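Glucose-6-phosphate isomerase (Plasmodium falciparum, PDB 3QKI) probably catalyses the reversible interconversion of alpha-D-glucose 6-phosphate and beta-D-fructose 6-phosphate, an early step of glycolysis. Local coordinates at residues I247-T253 with L291-I297; K145-Y149 with R299-F303; F222-V226 with E256-N260. All coordinates share one frame; numbering follows the deposited sequence.

All three contacts belong to the layers around one five-stranded parallel sheet, whose strands run in the order 219-223, 168-172, 243-248, 282-285, 302-303. Contact 3 lies at one outermost strand, 219-223, and contact 2 at the other, 302-303; their centres are about 22 Å apart and they do not touch. The centre of contact 1, at strand 243-248, lies about 14 Å from that of contact 2 and about 13 Å from that of contact 3; it touches both, among others through Thr292 and Ile297 on Val302 and through Phe252 and Phe295 on Met258. Along the chain contact 2 encloses contact 1 and contact 3, whose segments alternate. Contact 1 contains Ser249, Lys250 and Thr251, which bind fructose 6-phosphate, and contact 3 lies near Thr254 and Lys558 of that site.

Contact 1. Residues I247-T253 with L291-I297; sequences IISKTFT and LTDEFGI
Phe252 drives its ring into the flank of helix 289-295. Thr292 CG2 stands almost on the ring normal, 3.6 Å from the centroid of Phe252, a CH-pi contact over the face. Threonine suits the place because its two branches divide the work: with chi1 at 58° the methyl is anti to the carbonyl carbon and meets the ring, while OG1, set between backbone N and carbonyl carbon, hydrogen-bonds to the carbonyl of Leu289. Phe252 also turns its edge to the face of Phe295 in a T-shaped pair, planes at 86° and centroids 5.7 Å apart.

Aliphatic contacts fill in the rest. Ile297 CD1 reaches Phe252 CZ at 3.6 Å, and Ile247 CD1 comes from the strand to within 3.5 Å of Phe295 CE2. Leu291 packs its CB on that of Phe252.

No hydrogen bond joins the segments; polar contacts shape each one internally. Ser249 OG accepts from Phe252 N (2.9 Å) in an ST motif within the phosphosugar-binding loop, while Gly296, with positive phi, ends the helix in a Schellman motif.

Beneath the cluster lies strand 282-285, with Ala284 under Phe252, Thr292 and Ile297; helix 255-268 flanks it through Met258 and Ala261.

Contact 2. Residues K145-Y149 with R299-F303; sequences KIEKY and RDNVF
Phe303 is the hub of this contact, met by three residues of helix 135-154. Lys145 lays its aliphatic chain across the ring, CE over one face and displaced toward the ring's margin, 4.0 Å from the centroid. Ile146 adds CG1 at 3.6 Å from Phe303 CD2. Tyr149 receives the edge of Phe303 on its own face, an edge-to-face pair with planes at 65°; Phe303 CZ comes 3.8 Å from Tyr149 CG. A long, flexible lysine suits the partly exposed border of such a cluster, since its methylenes cover the phenyl group while its amine continues to polar atoms.

That amine donates to the carbonyl of Asp300, Lys145 NZ to Asp300 O being 2.7 Å. The chain is extended until its last torsion, where a bend (chi4 67°) turns NZ to the carbonyl, which it approaches from above the carbonyl plane. A water accepts from the same Lys145 NZ at 2.9 Å and donates to Asp300 OD2, linking the opposite charges without direct contact.

Farther out, a second water lies at the edge of the Tyr149 ring, 2.7 Å from Tyr149 OH, and is weakly bound by Asn301 ND2. Asn301 is positioned chiefly by the hydrogen bond from its ND2 to Met282 O.

Backbone bonds from Asn301 and Phe303 to Ala284 fix strand 302-303 beside strand 282-285, while Leu322 of helix 318-328 packs on both Tyr149 and Phe303.

Contact 3. Residues F222-V226 with E256-N260; sequences FLANV and ETMLN
Past the end of strand 219-223 the chain swings against helix 255-268, Val226 CA coming 5.0 Å from Glu256 CA and Ala224 CA 7.2 Å from Thr257 CA.

Asn260 carries the polar part. Its ND2 donates to Asn225 O at 2.9 Å with an N-H...O angle of 163°; the acceptor lies near the plane of the Asn260 amide, although the donor stands above the carbonyl plane. ND2 also gives to a water that donates to both Leu223 O and Ala224 O, while a second water donates to Asn260 OD1 (2.7 Å) and to Val226 O. Asparagine suits this buried place because one short amide serves carbonyls at and just past the strand end, ND2 as donor directly and through one water, OD1 as acceptor from the other.

Leu223 slants across the amide, its CG 3.8 Å from Asn260 CG. Val226 CB packs on Glu256 CG at 3.6 Å, and the CG2 branch of Val226, anti to the backbone N, reaches Leu259 CD2. The Glu256 chain bends at chi2 (85°), which carries its carboxylate away from Val226.

The CB of Asn225 is directed away from the helix, and its amide hydrogen-bonds Gly424, Gln383 and Thr425 of the second subunit; Glu256 packs on His429 of that subunit, a residue that binds fructose 6-phosphate. The arrangement is consistent with the parallel alpha/beta fold of a SIS domain, in which a loop at the strand ends meets a helix start beside an active site completed across the dimer.

Contact 1. Residues I247-T253 with L291-I297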
ATOM      1  N   ILE A 247      15.461  17.711   9.130  1.00 14.51           N
ATOM      2  CA  ILE A 247      15.664  17.653   7.687  1.00 14.08           C
ATOM      3  C   ILE A 247      16.699  16.556   7.393  1.00 19.37           C
ATOM      4  O   ILE A 247      17.851  16.644   7.835  1.00 17.68           O
ATOM      5  CB  ILE A 247      16.047  19.036   7.103  1.00 16.17           C
ATOM      6  CG1 ILE A 247      15.033  20.124   7.564  1.00 16.88           C
ATOM      7  CG2 ILE A 247      16.096  18.970   5.576  1.00 17.19           C
ATOM      8  CD1 ILE A 247      15.639  21.542   7.618  1.00 16.11           C
ATOM      9  N   ILE A 248      16.269  15.515   6.668  1.00 15.98           N
ATOM     10  CA  ILE A 248      17.097  14.346   6.371  1.00 14.62           C
ATOM     11  C   ILE A 248      17.459  14.296   4.905  1.00 19.52           C
ATOM     12  O   ILE A 248      16.591  14.074   4.052  1.00 19.07           O
ATOM     13  CB  ILE A 248      16.432  13.037   6.862  1.00 16.74           C
ATOM     14  CG1 ILE A 248      16.062  13.140   8.371  1.00 15.82           C
ATOM     15  CG2 ILE A 248      17.416  11.852   6.613  1.00 15.17           C
ATOM     16  CD1 ILE A 248      14.838  12.530   8.758  1.00 26.98           C
ATOM     17  N   SER A 249      18.758  14.523   4.612  1.00 16.70           N
ATOM     18  CA  SER A 249      19.300  14.528   3.245  1.00 16.62           C
ATOM     19  C   SER A 249      20.808  14.494   3.339  1.00 20.55           C
ATOM     20  O   SER A 249      21.401  15.438   3.878  1.00 20.37           O
ATOM     21  CB  SER A 249      18.860  15.784   2.477  1.00 16.66           C
ATOM     22  OG  SER A 249      19.559  15.895   1.251  1.00 17.69           O
ATOM     23  N   LYS A 250      21.436  13.437   2.790  1.00 18.31           N
ATOM     24  CA  LYS A 250      22.905  13.341   2.822  1.00 18.65           C
ATOM     25  C   LYS A 250      23.592  14.602   2.225  1.00 23.59           C
ATOM     26  O   LYS A 250      24.439  15.215   2.876  1.00 23.22           O
ATOM     27  CB  LYS A 250      23.364  12.056   2.111  1.00 21.60           C
ATOM     28  CG  LYS A 250      24.872  11.783   2.190  1.00 29.68           C
ATOM     29  CD  LYS A 250      25.356  11.397   3.584  1.00 42.62           C
ATOM     30  CE  LYS A 250      26.662  10.623   3.556  1.00 52.47           C
ATOM     31  NZ  LYS A 250      27.821  11.476   3.158  1.00 53.45           N
ATOM     32  N   THR A 251      23.183  15.005   1.012  1.00 19.54           N
ATOM     33  CA  THR A 251      23.751  16.156   0.305  1.00 18.69           C
ATOM     34  C   THR A 251      23.197  17.517   0.739  1.00 22.26           C
ATOM     35  O   THR A 251      23.828  18.537   0.470  1.00 21.49           O
ATOM     36  CB  THR A 251      23.524  15.984  -1.198  1.00 27.25           C
ATOM     37  OG1 THR A 251      22.121  15.960  -1.469  1.00 26.06           O
ATOM     38  CG2 THR A 251      24.205  14.728  -1.750  1.00 29.32           C
ATOM     39  N   PHE A 252      21.974  17.541   1.311  1.00 17.54           N
ATOM     40  CA  PHE A 252      21.252  18.753   1.676  1.00 16.75           C
ATOM     41  C   PHE A 252      20.912  19.540   0.416  1.00 20.60           C
ATOM     42  O   PHE A 252      20.721  20.749   0.485  1.00 19.01           O
ATOM     43  CB  PHE A 252      21.972  19.593   2.766  1.00 17.48           C
ATOM     44  CG  PHE A 252      21.053  19.954   3.913  1.00 17.32           C
ATOM     45  CD1 PHE A 252      20.462  18.963   4.686  1.00 17.69           C
ATOM     46  CD2 PHE A 252      20.801  21.287   4.237  1.00 17.42           C
ATOM     47  CE1 PHE A 252      19.630  19.296   5.751  1.00 17.74           C
ATOM     48  CE2 PHE A 252      19.957  21.616   5.309  1.00 17.22           C
ATOM     49  CZ  PHE A 252      19.364  20.621   6.041  1.00 14.09           C
ATOM     50  N   THR A 253      20.817  18.826  -0.746  1.00 18.51           N
ATOM     51  CA  THR A 253      20.460  19.421  -2.043  1.00 17.52           C
ATOM     52  C   THR A 253      19.300  18.675  -2.702  1.00 19.05           C
ATOM     53  O   THR A 253      18.793  19.135  -3.715  1.00 16.04           O
ATOM     54  CB  THR A 253      21.655  19.508  -3.007  1.00 24.98           C
ATOM     55  OG1 THR A 253      22.125  18.198  -3.294  1.00 27.16           O
ATOM     56  CG2 THR A 253      22.778  20.397  -2.501  1.00 25.48           C
ATOM     57  N   LEU A 291      26.148  23.478   3.647  1.00 23.35           N
ATOM     58  CA  LEU A 291      24.731  23.723   3.348  1.00 22.73           C
ATOM     59  C   LEU A 291      23.818  23.758   4.553  1.00 23.85           C
ATOM     60  O   LEU A 291      22.929  24.603   4.603  1.00 23.23           O
ATOM     61  CB  LEU A 291      24.220  22.846   2.209  1.00 22.86           C
ATOM     62  CG  LEU A 291      24.847  23.162   0.830  1.00 28.50           C
ATOM     63  CD1 LEU A 291      24.193  22.371  -0.223  1.00 29.22           C
ATOM     64  CD2 LEU A 291      24.696  24.640   0.444  1.00 31.78           C
ATOM     65  N   THR A 292      24.099  22.935   5.575  1.00 20.77           N
ATOM     66  CA  THR A 292      23.329  22.999   6.826  1.00 19.63           C
ATOM     67  C   THR A 292      23.586  24.361   7.500  1.00 23.08           C
ATOM     68  O   THR A 292      22.652  24.997   7.984  1.00 22.59           O
ATOM     69  CB  THR A 292      23.628  21.793   7.732  1.00 21.57           C
ATOM     70  OG1 THR A 292      25.027  21.751   8.022  1.00 21.89           O
ATOM     71  CG2 THR A 292      23.166  20.477   7.128  1.00 18.37           C
ATOM     72  N   ASP A 293      24.851  24.827   7.465  1.00 21.05           N
ATOM     73  CA  ASP A 293      25.252  26.123   7.996  1.00 22.11           C
ATOM     74  C   ASP A 293      24.484  27.252   7.294  1.00 24.05           C
ATOM     75  O   ASP A 293      23.858  28.077   7.962  1.00 23.39           O
ATOM     76  CB  ASP A 293      26.765  26.323   7.812  1.00 26.45           C
ATOM     77  CG  ASP A 293      27.480  26.696   9.082  1.00 51.45           C
ATOM     78  OD1 ASP A 293      27.274  25.999  10.116  1.00 51.48           O
ATOM     79  OD2 ASP A 293      28.255  27.674   9.052  1.00 69.17           O
ATOM     80  N   GLU A 294      24.452  27.221   5.955  1.00 20.57           N
ATOM     81  CA  GLU A 294      23.748  28.202   5.119  1.00 21.57           C
ATOM     82  C   GLU A 294      22.254  28.230   5.426  1.00 24.81           C
ATOM     83  O   GLU A 294      21.628  29.296   5.377  1.00 23.49           O
ATOM     84  CB  GLU A 294      23.949  27.871   3.635  1.00 23.85           C
ATOM     85  CG  GLU A 294      24.891  28.845   2.958  1.00 42.69           C
ATOM     86  CD  GLU A 294      25.514  28.355   1.668  1.00 76.66           C
ATOM     87  OE1 GLU A 294      26.762  28.268   1.614  1.00 62.71           O
ATOM     88  OE2 GLU A 294      24.763  28.087   0.701  1.00 83.64           O
ATOM     89  N   PHE A 295      21.696  27.052   5.750  1.00 19.28           N
ATOM     90  CA  PHE A 295      20.282  26.888   6.062  1.00 19.18           C
ATOM     91  C   PHE A 295      19.943  27.502   7.429  1.00 24.91           C
ATOM     92  O   PHE A 295      18.775  27.765   7.716  1.00 26.35           O
ATOM     93  CB  PHE A 295      19.890  25.391   6.003  1.00 20.23           C
ATOM     94  CG  PHE A 295      18.416  25.168   5.752  1.00 19.14           C
ATOM     95  CD1 PHE A 295      17.909  25.170   4.459  1.00 20.16           C
ATOM     96  CD2 PHE A 295      17.533  24.998   6.811  1.00 19.81           C
ATOM     97  CE1 PHE A 295      16.537  24.995   4.228  1.00 20.08           C
ATOM     98  CE2 PHE A 295      16.162  24.864   6.580  1.00 21.32           C
ATOM     99  CZ  PHE A 295      15.677  24.848   5.291  1.00 19.09           C
ATOM    100  N   GLY A 296      20.962  27.732   8.256  1.00 20.89           N
ATOM    101  CA  GLY A 296      20.764  28.306   9.578  1.00 19.86           C
ATOM    102  C   GLY A 296      20.646  27.261  10.666  1.00 25.02           C
ATOM    103  O   GLY A 296      20.150  27.557  11.751  1.00 27.43           O
ATOM    104  N   ILE A 297      21.143  26.041  10.404  1.00 19.27           N
ATOM    105  CA  ILE A 297      21.155  24.967  11.380  1.00 18.70           C
ATOM    106  C   ILE A 297      22.467  25.044  12.173  1.00 24.22           C
ATOM    107  O   ILE A 297      23.536  25.165  11.586  1.00 24.85           O
ATOM    108  CB  ILE A 297      20.910  23.599  10.702  1.00 20.55           C
ATOM    109  CG1 ILE A 297      19.466  23.561  10.121  1.00 19.55           C
ATOM    110  CG2 ILE A 297      21.124  22.428  11.683  1.00 21.53           C
ATOM    111  CD1 ILE A 297      19.268  22.586   9.056  1.00 24.93           C
TER

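Contact 2. Residues K145-Y149 with R299-F303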
ATOM      1  N   LYS A 145      25.945  11.320  20.670  1.00 14.35           N
ATOM      2  CA  LYS A 145      25.391  12.637  20.402  1.00 14.72           C
ATOM      3  C   LYS A 145      23.843  12.555  20.388  1.00 18.26           C
ATOM      4  O   LYS A 145      23.174  13.452  20.920  1.00 17.87           O
ATOM      5  CB  LYS A 145      25.928  13.155  19.055  1.00 18.31           C
ATOM      6  CG  LYS A 145      25.590  14.600  18.757  1.00 26.78           C
ATOM      7  CD  LYS A 145      26.159  15.003  17.425  1.00 30.10           C
ATOM      8  CE  LYS A 145      25.576  16.264  16.884  1.00 31.77           C
ATOM      9  NZ  LYS A 145      25.960  17.428  17.699  1.00 44.91           N
ATOM     10  N   ILE A 146      23.291  11.485  19.790  1.00 15.38           N
ATOM     11  CA  ILE A 146      21.825  11.265  19.716  1.00 14.63           C
ATOM     12  C   ILE A 146      21.278  10.987  21.110  1.00 17.59           C
ATOM     13  O   ILE A 146      20.253  11.573  21.486  1.00 18.20           O
ATOM     14  CB  ILE A 146      21.442  10.130  18.719  1.00 17.12           C
ATOM     15  CG1 ILE A 146      21.767  10.542  17.267  1.00 17.09           C
ATOM     16  CG2 ILE A 146      19.958   9.710  18.892  1.00 15.88           C
ATOM     17  CD1 ILE A 146      21.749   9.391  16.262  1.00 18.06           C
ATOM     18  N   GLU A 147      21.956  10.105  21.877  1.00 13.91           N
ATOM     19  CA  GLU A 147      21.530   9.765  23.238  1.00 13.89           C
ATOM     20  C   GLU A 147      21.414  11.046  24.054  1.00 21.46           C
ATOM     21  O   GLU A 147      20.356  11.264  24.658  1.00 22.55           O
ATOM     22  CB  GLU A 147      22.522   8.784  23.866  1.00 15.15           C
ATOM     23  CG  GLU A 147      22.227   8.441  25.309  1.00 21.25           C
ATOM     24  CD  GLU A 147      23.142   7.386  25.901  1.00 41.23           C
ATOM     25  OE1 GLU A 147      22.735   6.775  26.913  1.00 27.94           O
ATOM     26  OE2 GLU A 147      24.236   7.136  25.339  1.00 32.23           O
ATOM     27  N   LYS A 148      22.472  11.919  24.016  1.00 16.59           N
ATOM     28  CA  LYS A 148      22.494  13.174  24.753  1.00 16.77           C
ATOM     29  C   LYS A 148      21.399  14.133  24.287  1.00 18.84           C
ATOM     30  O   LYS A 148      20.647  14.634  25.116  1.00 18.98           O
ATOM     31  CB  LYS A 148      23.881  13.844  24.721  1.00 18.89           C
ATOM     32  N   TYR A 149      21.287  14.359  22.974  1.00 14.57           N
ATOM     33  CA  TYR A 149      20.299  15.269  22.413  1.00 13.59           C
ATOM     34  C   TYR A 149      18.855  14.822  22.706  1.00 17.54           C
ATOM     35  O   TYR A 149      18.046  15.642  23.129  1.00 16.87           O
ATOM     36  CB  TYR A 149      20.527  15.491  20.900  1.00 14.29           C
ATOM     37  CG  TYR A 149      19.581  16.504  20.297  1.00 15.23           C
ATOM     38  CD1 TYR A 149      19.840  17.868  20.389  1.00 18.20           C
ATOM     39  CD2 TYR A 149      18.409  16.102  19.661  1.00 16.08           C
ATOM     40  CE1 TYR A 149      18.961  18.810  19.852  1.00 19.49           C
ATOM     41  CE2 TYR A 149      17.514  17.033  19.135  1.00 16.40           C
ATOM     42  CZ  TYR A 149      17.796  18.388  19.229  1.00 25.71           C
ATOM     43  OH  TYR A 149      16.911  19.310  18.718  1.00 23.75           O
ATOM     44  N   ARG A 299      25.676  23.824  14.491  1.00 23.25           N
ATOM     45  CA  ARG A 299      26.580  22.666  14.382  1.00 23.18           C
ATOM     46  C   ARG A 299      26.285  21.534  15.298  1.00 28.12           C
ATOM     47  O   ARG A 299      26.552  20.378  14.951  1.00 29.55           O
ATOM     48  CB  ARG A 299      28.056  23.085  14.503  1.00 27.39           C
ATOM     49  CG  ARG A 299      28.520  23.931  13.324  1.00 39.91           C
ATOM     50  CD  ARG A 299      28.276  23.203  12.008  1.00 60.38           C
ATOM     51  NE  ARG A 299      29.497  23.038  11.238  1.00 73.90           N
ATOM     52  CZ  ARG A 299      30.382  22.066  11.413  1.00 99.70           C
ATOM     53  NH1 ARG A 299      30.181  21.131  12.337  1.00 92.90           N
ATOM     54  NH2 ARG A 299      31.475  22.021  10.675  1.00 90.69           N
ATOM     55  N   ASP A 300      25.732  21.838  16.470  1.00 24.17           N
ATOM     56  CA  ASP A 300      25.355  20.804  17.423  1.00 24.41           C
ATOM     57  C   ASP A 300      24.108  20.078  16.957  1.00 24.88           C
ATOM     58  O   ASP A 300      23.752  19.050  17.535  1.00 25.45           O
ATOM     59  CB  ASP A 300      25.072  21.431  18.787  1.00 27.18           C
ATOM     60  CG  ASP A 300      26.299  21.950  19.504  1.00 43.90           C
ATOM     61  OD1 ASP A 300      26.129  22.669  20.525  1.00 46.26           O
ATOM     62  OD2 ASP A 300      27.436  21.635  19.052  1.00 45.50           O
ATOM     63  N   ASN A 301      23.419  20.642  15.939  1.00 19.31           N
ATOM     64  CA  ASN A 301      22.145  20.114  15.454  1.00 18.03           C
ATOM     65  C   ASN A 301      22.250  19.336  14.120  1.00 19.59           C
ATOM     66  O   ASN A 301      21.232  19.033  13.482  1.00 17.64           O
ATOM     67  CB  ASN A 301      21.098  21.252  15.419  1.00 21.47           C
ATOM     68  CG  ASN A 301      20.541  21.602  16.788  1.00 26.74           C
ATOM     69  OD1 ASN A 301      21.150  21.348  17.832  1.00 21.07           O
ATOM     70  ND2 ASN A 301      19.310  22.058  16.824  1.00 22.90           N
ATOM     71  N   VAL A 302      23.475  18.963  13.752  1.00 16.39           N
ATOM     72  CA  VAL A 302      23.740  18.196  12.536  1.00 15.87           C
ATOM     73  C   VAL A 302      24.277  16.839  12.928  1.00 20.44           C
ATOM     74  O   VAL A 302      25.307  16.734  13.611  1.00 21.05           O
ATOM     75  CB  VAL A 302      24.643  18.900  11.496  1.00 19.37           C
ATOM     76  CG1 VAL A 302      24.734  18.071  10.218  1.00 18.51           C
ATOM     77  CG2 VAL A 302      24.132  20.297  11.182  1.00 19.22           C
ATOM     78  N   PHE A 303      23.549  15.795  12.520  1.00 15.96           N
ATOM     79  CA  PHE A 303      23.866  14.408  12.845  1.00 14.53           C
ATOM     80  C   PHE A 303      24.339  13.706  11.571  1.00 21.21           C
ATOM     81  O   PHE A 303      23.668  13.728  10.544  1.00 21.07           O
ATOM     82  CB  PHE A 303      22.648  13.735  13.481  1.00 15.14           C
ATOM     83  CG  PHE A 303      22.256  14.376  14.801  1.00 15.32           C
ATOM     84  CD1 PHE A 303      21.514  15.556  14.832  1.00 14.92           C
ATOM     85  CD2 PHE A 303      22.682  13.838  16.004  1.00 14.92           C
ATOM     86  CE1 PHE A 303      21.157  16.138  16.045  1.00 15.72           C
ATOM     87  CE2 PHE A 303      22.335  14.440  17.218  1.00 16.74           C
ATOM     88  CZ  PHE A 303      21.581  15.584  17.230  1.00 13.20           C
TER
HETATM   89  O   HOH W   1      27.931  18.532  19.530  1.00 47.92           O
HETATM   90  O   HOH W   2      17.253  21.854  19.401  1.00 15.57           O

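Contact 3. Residues F222-V226 with E256-N260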
ATOM      1  N   PHE A 222       5.576  12.816   9.028  1.00 16.44           N
ATOM      2  CA  PHE A 222       6.553  12.568   7.953  1.00 14.22           C
ATOM      3  C   PHE A 222       6.159  13.367   6.718  1.00 17.75           C
ATOM      4  O   PHE A 222       5.088  13.150   6.160  1.00 17.42           O
ATOM      5  CB  PHE A 222       6.692  11.075   7.653  1.00 14.21           C
ATOM      6  CG  PHE A 222       7.212  10.293   8.830  1.00 14.75           C
ATOM      7  CD1 PHE A 222       6.329   9.677   9.720  1.00 15.75           C
ATOM      8  CD2 PHE A 222       8.581  10.178   9.059  1.00 15.62           C
ATOM      9  CE1 PHE A 222       6.802   8.993  10.836  1.00 17.04           C
ATOM     10  CE2 PHE A 222       9.058   9.497  10.184  1.00 18.64           C
ATOM     11  CZ  PHE A 222       8.165   8.896  11.060  1.00 15.99           C
ATOM     12  N   LEU A 223       6.998  14.354   6.351  1.00 13.09           N
ATOM     13  CA  LEU A 223       6.742  15.193   5.198  1.00 11.65           C
ATOM     14  C   LEU A 223       7.658  14.641   4.116  1.00 18.01           C
ATOM     15  O   LEU A 223       8.871  14.901   4.102  1.00 18.47           O
ATOM     16  CB  LEU A 223       6.990  16.684   5.512  1.00 10.23           C
ATOM     17  CG  LEU A 223       6.905  17.650   4.334  1.00 13.86           C
ATOM     18  CD1 LEU A 223       5.606  17.463   3.541  1.00 12.67           C
ATOM     19  CD2 LEU A 223       7.067  19.081   4.805  1.00 14.11           C
ATOM     20  N   ALA A 224       7.069  13.794   3.251  1.00 15.23           N
ATOM     21  CA  ALA A 224       7.802  13.071   2.225  1.00 14.93           C
ATOM     22  C   ALA A 224       7.512  13.498   0.814  1.00 20.15           C
ATOM     23  O   ALA A 224       8.432  13.603   0.019  1.00 21.72           O
ATOM     24  CB  ALA A 224       7.580  11.580   2.385  1.00 15.00           C
ATOM     25  N   ASN A 225       6.256  13.773   0.494  1.00 15.29           N
ATOM     26  CA  ASN A 225       5.897  14.168  -0.863  1.00 13.24           C
ATOM     27  C   ASN A 225       6.200  15.646  -1.136  1.00 16.98           C
ATOM     28  O   ASN A 225       5.953  16.491  -0.276  1.00 18.54           O
ATOM     29  CB  ASN A 225       4.387  13.882  -1.081  1.00 11.04           C
ATOM     30  CG  ASN A 225       4.006  13.613  -2.494  1.00 14.73           C
ATOM     31  OD1 ASN A 225       4.554  14.195  -3.426  1.00 12.29           O
ATOM     32  ND2 ASN A 225       2.997  12.779  -2.682  1.00 13.49           N
ATOM     33  N   VAL A 226       6.706  15.964  -2.337  1.00 11.13           N
ATOM     34  CA  VAL A 226       6.949  17.348  -2.750  1.00 10.80           C
ATOM     35  C   VAL A 226       5.574  18.036  -3.018  1.00 16.70           C
ATOM     36  O   VAL A 226       5.508  19.262  -3.095  1.00 16.31           O
ATOM     37  CB  VAL A 226       7.916  17.461  -3.969  1.00 12.95           C
ATOM     38  CG1 VAL A 226       7.257  17.029  -5.278  1.00 11.97           C
ATOM     39  CG2 VAL A 226       8.500  18.864  -4.087  1.00 12.17           C
ATOM     40  N   GLU A 256      13.192  17.615  -3.683  1.00 17.13           N
ATOM     41  CA  GLU A 256      11.921  17.504  -2.953  1.00 15.29           C
ATOM     42  C   GLU A 256      12.079  17.824  -1.475  1.00 14.91           C
ATOM     43  O   GLU A 256      11.338  18.648  -0.945  1.00 14.15           O
ATOM     44  CB  GLU A 256      11.300  16.088  -3.122  1.00 16.83           C
ATOM     45  CG  GLU A 256      10.980  15.713  -4.560  1.00 28.31           C
ATOM     46  CD  GLU A 256      12.118  15.130  -5.369  1.00 32.95           C
ATOM     47  OE1 GLU A 256      11.872  14.731  -6.530  1.00 30.18           O
ATOM     48  OE2 GLU A 256      13.255  15.077  -4.844  1.00 20.45           O
ATOM     49  N   THR A 257      13.026  17.171  -0.813  1.00 10.79           N
ATOM     50  CA  THR A 257      13.305  17.383   0.598  1.00 11.64           C
ATOM     51  C   THR A 257      13.614  18.858   0.886  1.00 15.81           C
ATOM     52  O   THR A 257      13.077  19.416   1.846  1.00 14.80           O
ATOM     53  CB  THR A 257      14.490  16.516   1.033  1.00 16.35           C
ATOM     54  OG1 THR A 257      14.227  15.171   0.640  1.00 15.38           O
ATOM     55  CG2 THR A 257      14.770  16.632   2.543  1.00  9.06           C
ATOM     56  N   MET A 258      14.498  19.465   0.072  1.00 12.22           N
ATOM     57  CA  MET A 258      14.913  20.840   0.273  1.00 12.21           C
ATOM     58  C   MET A 258      13.836  21.861  -0.030  1.00 15.13           C
ATOM     59  O   MET A 258      13.731  22.834   0.716  1.00 14.50           O
ATOM     60  CB  MET A 258      16.270  21.157  -0.371  1.00 14.33           C
ATOM     61  CG  MET A 258      17.420  20.273   0.155  1.00 17.62           C
ATOM     62  SD  MET A 258      17.416  19.942   1.933  1.00 21.73           S
ATOM     63  CE  MET A 258      17.603  21.614   2.572  1.00 19.10           C
ATOM     64  N   LEU A 259      12.976  21.604  -1.035  1.00 11.84           N
ATOM     65  CA  LEU A 259      11.839  22.507  -1.270  1.00 12.11           C
ATOM     66  C   LEU A 259      10.876  22.414  -0.059  1.00 15.56           C
ATOM     67  O   LEU A 259      10.354  23.440   0.393  1.00 12.59           O
ATOM     68  CB  LEU A 259      11.113  22.180  -2.594  1.00 12.50           C
ATOM     69  CG  LEU A 259       9.828  22.968  -2.919  1.00 15.74           C
ATOM     70  CD1 LEU A 259      10.076  24.526  -2.871  1.00 13.93           C
ATOM     71  CD2 LEU A 259       9.260  22.538  -4.270  1.00 13.72           C
ATOM     72  N   ASN A 260      10.682  21.193   0.481  1.00 13.59           N
ATOM     73  CA  ASN A 260       9.846  21.005   1.666  1.00 13.18           C
ATOM     74  C   ASN A 260      10.463  21.656   2.879  1.00 15.81           C
ATOM     75  O   ASN A 260       9.735  22.267   3.657  1.00 14.91           O
ATOM     76  CB  ASN A 260       9.518  19.533   1.912  1.00 14.34           C
ATOM     77  CG  ASN A 260       8.326  19.063   1.109  1.00 19.36           C
ATOM     78  OD1 ASN A 260       7.435  19.838   0.764  1.00 18.26           O
ATOM     79  ND2 ASN A 260       8.302  17.779   0.789  1.00 15.97           N
TER
HETATM   80  O   HOH W   3      10.252  15.728   1.565  1.00 14.08           O
HETATM   81  O   HOH W   4       5.580  20.884  -0.973  1.00 14.69           O